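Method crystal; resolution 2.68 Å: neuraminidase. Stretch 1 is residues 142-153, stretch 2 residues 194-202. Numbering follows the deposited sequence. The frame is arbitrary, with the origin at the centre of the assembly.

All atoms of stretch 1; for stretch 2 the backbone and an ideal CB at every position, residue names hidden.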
# COMPACT_ATOMS: atom_id res chain seq x y z
N LEU C 142 -27.42 17.48 14.65
CA LEU C 142 -27.57 17.11 13.24
C LEU C 142 -27.28 15.62 13.03
O LEU C 142 -26.47 15.02 13.75
CB LEU C 142 -26.64 17.95 12.35
CG LEU C 142 -27.26 19.11 11.56
CD1 LEU C 142 -28.54 19.65 12.20
CD2 LEU C 142 -26.26 20.24 11.38
N ARG C 143 -27.95 15.03 12.04
CA ARG C 143 -27.80 13.60 11.74
C ARG C 143 -27.68 13.33 10.25
O ARG C 143 -28.61 13.63 9.48
CB ARG C 143 -29.01 12.82 12.26
CG ARG C 143 -29.12 12.66 13.76
CD ARG C 143 -30.59 12.56 14.16
NE ARG C 143 -31.03 13.84 14.69
CZ ARG C 143 -32.26 14.33 14.57
NH1 ARG C 143 -33.21 13.64 13.95
NH2 ARG C 143 -32.55 15.50 15.11
N THR C 144 -26.57 12.72 9.83
CA THR C 144 -26.45 12.24 8.44
C THR C 144 -27.29 10.99 8.18
O THR C 144 -27.87 10.42 9.11
CB THR C 144 -25.00 11.92 8.07
OG1 THR C 144 -24.65 10.63 8.59
CG2 THR C 144 -24.06 12.99 8.64
N GLN C 145 -27.35 10.56 6.93
CA GLN C 145 -28.21 9.44 6.59
C GLN C 145 -27.55 8.09 6.87
O GLN C 145 -28.19 7.04 6.70
CB GLN C 145 -28.65 9.51 5.13
CG GLN C 145 -27.55 9.94 4.20
CD GLN C 145 -28.02 10.09 2.76
OE1 GLN C 145 -27.50 10.90 2.00
NE2 GLN C 145 -29.00 9.27 2.38
N ALA C 146 -26.30 8.14 7.33
CA ALA C 146 -25.57 6.95 7.77
C ALA C 146 -25.61 5.89 6.68
O ALA C 146 -25.90 4.71 6.93
CB ALA C 146 -26.16 6.38 9.07
N SER C 147 -25.28 6.35 5.49
CA SER C 147 -25.48 5.61 4.27
C SER C 147 -24.81 6.41 3.15
O SER C 147 -24.36 7.54 3.36
CB SER C 147 -26.97 5.50 3.97
OG SER C 147 -27.17 4.83 2.73
N SER C 148 -24.74 5.82 1.97
CA SER C 148 -24.17 6.51 0.84
C SER C 148 -25.04 7.69 0.44
O SER C 148 -26.29 7.58 0.44
CB SER C 148 -24.04 5.55 -0.34
OG SER C 148 -23.42 6.19 -1.44
N CYS C 149 -24.42 8.83 0.13
CA CYS C 149 -25.12 9.90 -0.59
C CYS C 149 -25.16 9.52 -2.08
O CYS C 149 -24.51 8.55 -2.52
CB CYS C 149 -24.40 11.26 -0.48
SG CYS C 149 -23.06 11.42 0.71
N ILE C 150 -25.95 10.27 -2.85
CA ILE C 150 -26.07 9.98 -4.27
C ILE C 150 -25.43 11.08 -5.13
O ILE C 150 -25.76 12.26 -5.00
CB ILE C 150 -27.53 9.79 -4.69
CG1 ILE C 150 -28.24 8.84 -3.69
CG2 ILE C 150 -27.61 9.25 -6.12
CD1 ILE C 150 -27.80 7.37 -3.76
N CYS C 151 -24.49 10.67 -5.98
CA CYS C 151 -23.89 11.56 -6.97
C CYS C 151 -24.31 11.16 -8.36
O CYS C 151 -24.33 9.97 -8.70
CB CYS C 151 -22.37 11.51 -6.92
SG CYS C 151 -21.66 12.17 -5.43
N ASN C 152 -24.62 12.14 -9.19
CA ASN C 152 -24.79 11.86 -10.60
C ASN C 152 -24.43 13.06 -11.45
O ASN C 152 -24.99 14.15 -11.28
CB ASN C 152 -26.20 11.39 -10.91
CG ASN C 152 -26.25 10.48 -12.11
OD1 ASN C 152 -25.28 9.80 -12.43
ND2 ASN C 152 -27.40 10.47 -12.79
N ASP C 153 -23.46 12.86 -12.35
CA ASP C 153 -23.07 13.87 -13.31
C ASP C 153 -22.63 15.15 -12.59
O ASP C 153 -23.13 16.24 -12.89
CB ASP C 153 -24.24 14.16 -14.27
CG ASP C 153 -23.78 14.75 -15.58
OD1 ASP C 153 -22.63 14.50 -16.00
OD2 ASP C 153 -24.59 15.46 -16.21
N UNK C 194 -38.41 10.81 9.52
CA UNK C 194 -37.68 10.32 8.35
C UNK C 194 -36.16 10.23 8.56
O UNK C 194 -35.40 11.04 8.00
CB UNK C 194 -37.97 11.23 7.16
N UNK C 195 -35.71 9.26 9.36
CA UNK C 195 -34.28 9.15 9.69
C UNK C 195 -33.53 8.15 8.81
O UNK C 195 -34.12 7.22 8.28
CB UNK C 195 -34.12 8.75 11.16
N UNK C 196 -32.22 8.37 8.66
CA UNK C 196 -31.33 7.43 7.94
C UNK C 196 -31.80 6.96 6.57
O UNK C 196 -31.78 5.75 6.32
CB UNK C 196 -31.11 6.19 8.81
N UNK C 197 -32.20 7.87 5.67
CA UNK C 197 -32.61 7.32 4.37
C UNK C 197 -31.46 6.62 3.63
O UNK C 197 -30.31 7.09 3.67
CB UNK C 197 -33.17 8.44 3.49
N UNK C 198 -31.76 5.48 3.01
CA UNK C 198 -30.83 4.83 2.09
C UNK C 198 -31.44 4.96 0.72
O UNK C 198 -32.65 4.83 0.53
CB UNK C 198 -30.57 3.37 2.46
N UNK C 199 -30.59 5.23 -0.26
CA UNK C 199 -31.10 5.70 -1.52
C UNK C 199 -30.53 4.95 -2.72
O UNK C 199 -29.48 4.32 -2.62
CB UNK C 199 -30.81 7.20 -1.66
N UNK C 200 -31.23 5.03 -3.84
CA UNK C 200 -30.70 4.57 -5.12
C UNK C 200 -31.20 5.49 -6.22
O UNK C 200 -32.18 6.21 -6.05
CB UNK C 200 -31.10 3.12 -5.40
N UNK C 201 -30.52 5.47 -7.36
CA UNK C 201 -30.95 6.27 -8.51
C UNK C 201 -31.47 5.38 -9.62
O UNK C 201 -30.84 4.37 -9.97
CB UNK C 201 -29.80 7.14 -9.03
N UNK C 202 -32.62 5.74 -10.18
CA UNK C 202 -33.02 5.19 -11.47
C UNK C 202 -34.10 6.05 -12.09
O UNK C 202 -34.84 6.73 -11.37
CB UNK C 202 -33.51 3.75 -11.32

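Position 194 offers little evidence: nothing of stretch 1 lies within 5.5 Å of its ideal CB, so this contact leaves the choice open. The deposited residue is F194, whose ring makes no contact with stretch 1.

At position 195 the CA-to-CB bond runs sideways, and again no atom of stretch 1 lies within 5.5 Å of the ideal CB. A short side chain would therefore find no partner here. The extended backbone (phi/psi -96/154) does, however, lie on the side to which R143 points, and a long acidic or amide chain could reach that guanidinium. The residue is E195. With chi1 and chi2 both m, its end comes nearer than its CB, and OE2 forms a salt bridge with R143 NH1 at 2.4 Å, a very short separation. The carboxylate oxygen meets the guanidinium at its edge, near its plane, where the N-H groups are directed.

Position 196 is the closest approach of the two backbones, with its CA 3.9 Å from the CA of Q145. Its phi/psi of 49/50 is left-handed, a region that glycine, asparagine or aspartate enters readily. The ideal CB, 3.7 Å from Q145 O and 5.0 Å from A146 CB, would also suit an apolar group. The residue is F196, in which this less common left-handed conformation accompanies a corner in the chain. Its CD1 packs 4.1 Å from A146 CB, while its CA makes a CA-H...O contact of 3.4 Å with Q145 O.

At position 197, phi is -63 and psi 139, values compatible with proline as well as many other residues. The visible backbone O already accepts a hydrogen bond from Q145 NE2 (2.9 Å, 159° at the hydrogen), an interaction independent of side-chain identity. The residue is P197; its ring CD lies 3.7 Å from CB of Q145.

The ideal CB of position 198 is 3.7 Å from S147 OG, so a small polar or beta-branched side chain would be plausible. The residue is T198, chi1 p, which brings its methyl CG2, 3.0 Å from S147 OG, into close contact with that hydroxyl.

Position 199 points toward stretch 1, and its ideal CB is 3.7 Å from I150 CG1 and 4.9 Å from Q145 NE2. Small or medium apolar residues, such as alanine, valine or cysteine, would fit. The residue is C199: CB packs 3.7 Å from I150 CG1, and SG lies 3.6 Å from Q145 NE2. The sulfur is bonded covalently elsewhere in the structure.

Position 200 points away, as alternation along a strand predicts, and stretch 1 sets little constraint. The residue is Y200.

Position 201 points toward stretch 1 again, its ideal CB 4.2 Å from I150 CG2, with the N152 amide farther along. An aliphatic or aromatic residue would suit. The residue is Y201, chi1 t: its CB packs 4.2 Å from I150 CG2, and N152 ND2 sits over one ring face, 3.5 Å from CZ of Y201.

Position 202 is out of reach, leaving its identity undetermined by this contact; the residue is T202.

Stretch 2, residues 194-202: FEFPTCYYT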
# COMPACT_ATOMS: atom_id res chain seq x y z
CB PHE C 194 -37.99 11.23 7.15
CG PHE C 194 -37.67 10.60 5.81
CD1 PHE C 194 -38.45 9.55 5.34
CD2 PHE C 194 -36.62 11.07 5.03
CE1 PHE C 194 -38.17 8.96 4.09
CE2 PHE C 194 -36.34 10.49 3.79
CZ PHE C 194 -37.12 9.43 3.32
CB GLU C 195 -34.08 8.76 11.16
CG GLU C 195 -34.73 9.71 12.16
CD GLU C 195 -33.92 10.97 12.42
OE1 GLU C 195 -32.67 10.95 12.24
OE2 GLU C 195 -34.53 11.98 12.81
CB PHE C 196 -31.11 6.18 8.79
CG PHE C 196 -30.91 6.47 10.24
CD1 PHE C 196 -29.83 7.24 10.65
CD2 PHE C 196 -31.81 5.99 11.18
CE1 PHE C 196 -29.64 7.53 11.99
CE2 PHE C 196 -31.62 6.27 12.53
CZ PHE C 196 -30.53 7.04 12.93
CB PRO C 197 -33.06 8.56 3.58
CG PRO C 197 -32.43 9.74 4.29
CD PRO C 197 -32.32 9.34 5.73
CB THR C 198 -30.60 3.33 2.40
OG1 THR C 198 -31.81 2.74 2.88
CG2 THR C 198 -29.55 3.19 3.45
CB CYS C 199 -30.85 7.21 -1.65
SG CYS C 199 -31.34 8.18 -0.19
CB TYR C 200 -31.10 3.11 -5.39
CG TYR C 200 -32.58 2.88 -5.54
CD1 TYR C 200 -33.41 2.73 -4.43
CD2 TYR C 200 -33.15 2.77 -6.80
CE1 TYR C 200 -34.77 2.51 -4.59
CE2 TYR C 200 -34.50 2.55 -6.96
CZ TYR C 200 -35.31 2.42 -5.85
OH TYR C 200 -36.65 2.20 -6.00
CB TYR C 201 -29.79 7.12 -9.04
CG TYR C 201 -30.11 7.90 -10.29
CD1 TYR C 201 -30.75 9.13 -10.21
CD2 TYR C 201 -29.78 7.42 -11.56
CE1 TYR C 201 -31.06 9.86 -11.35
CE2 TYR C 201 -30.08 8.14 -12.71
CZ TYR C 201 -30.72 9.36 -12.59
OH TYR C 201 -31.04 10.11 -13.71
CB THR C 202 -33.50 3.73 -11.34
OG1 THR C 202 -33.65 3.16 -12.64
CG2 THR C 202 -34.81 3.67 -10.56
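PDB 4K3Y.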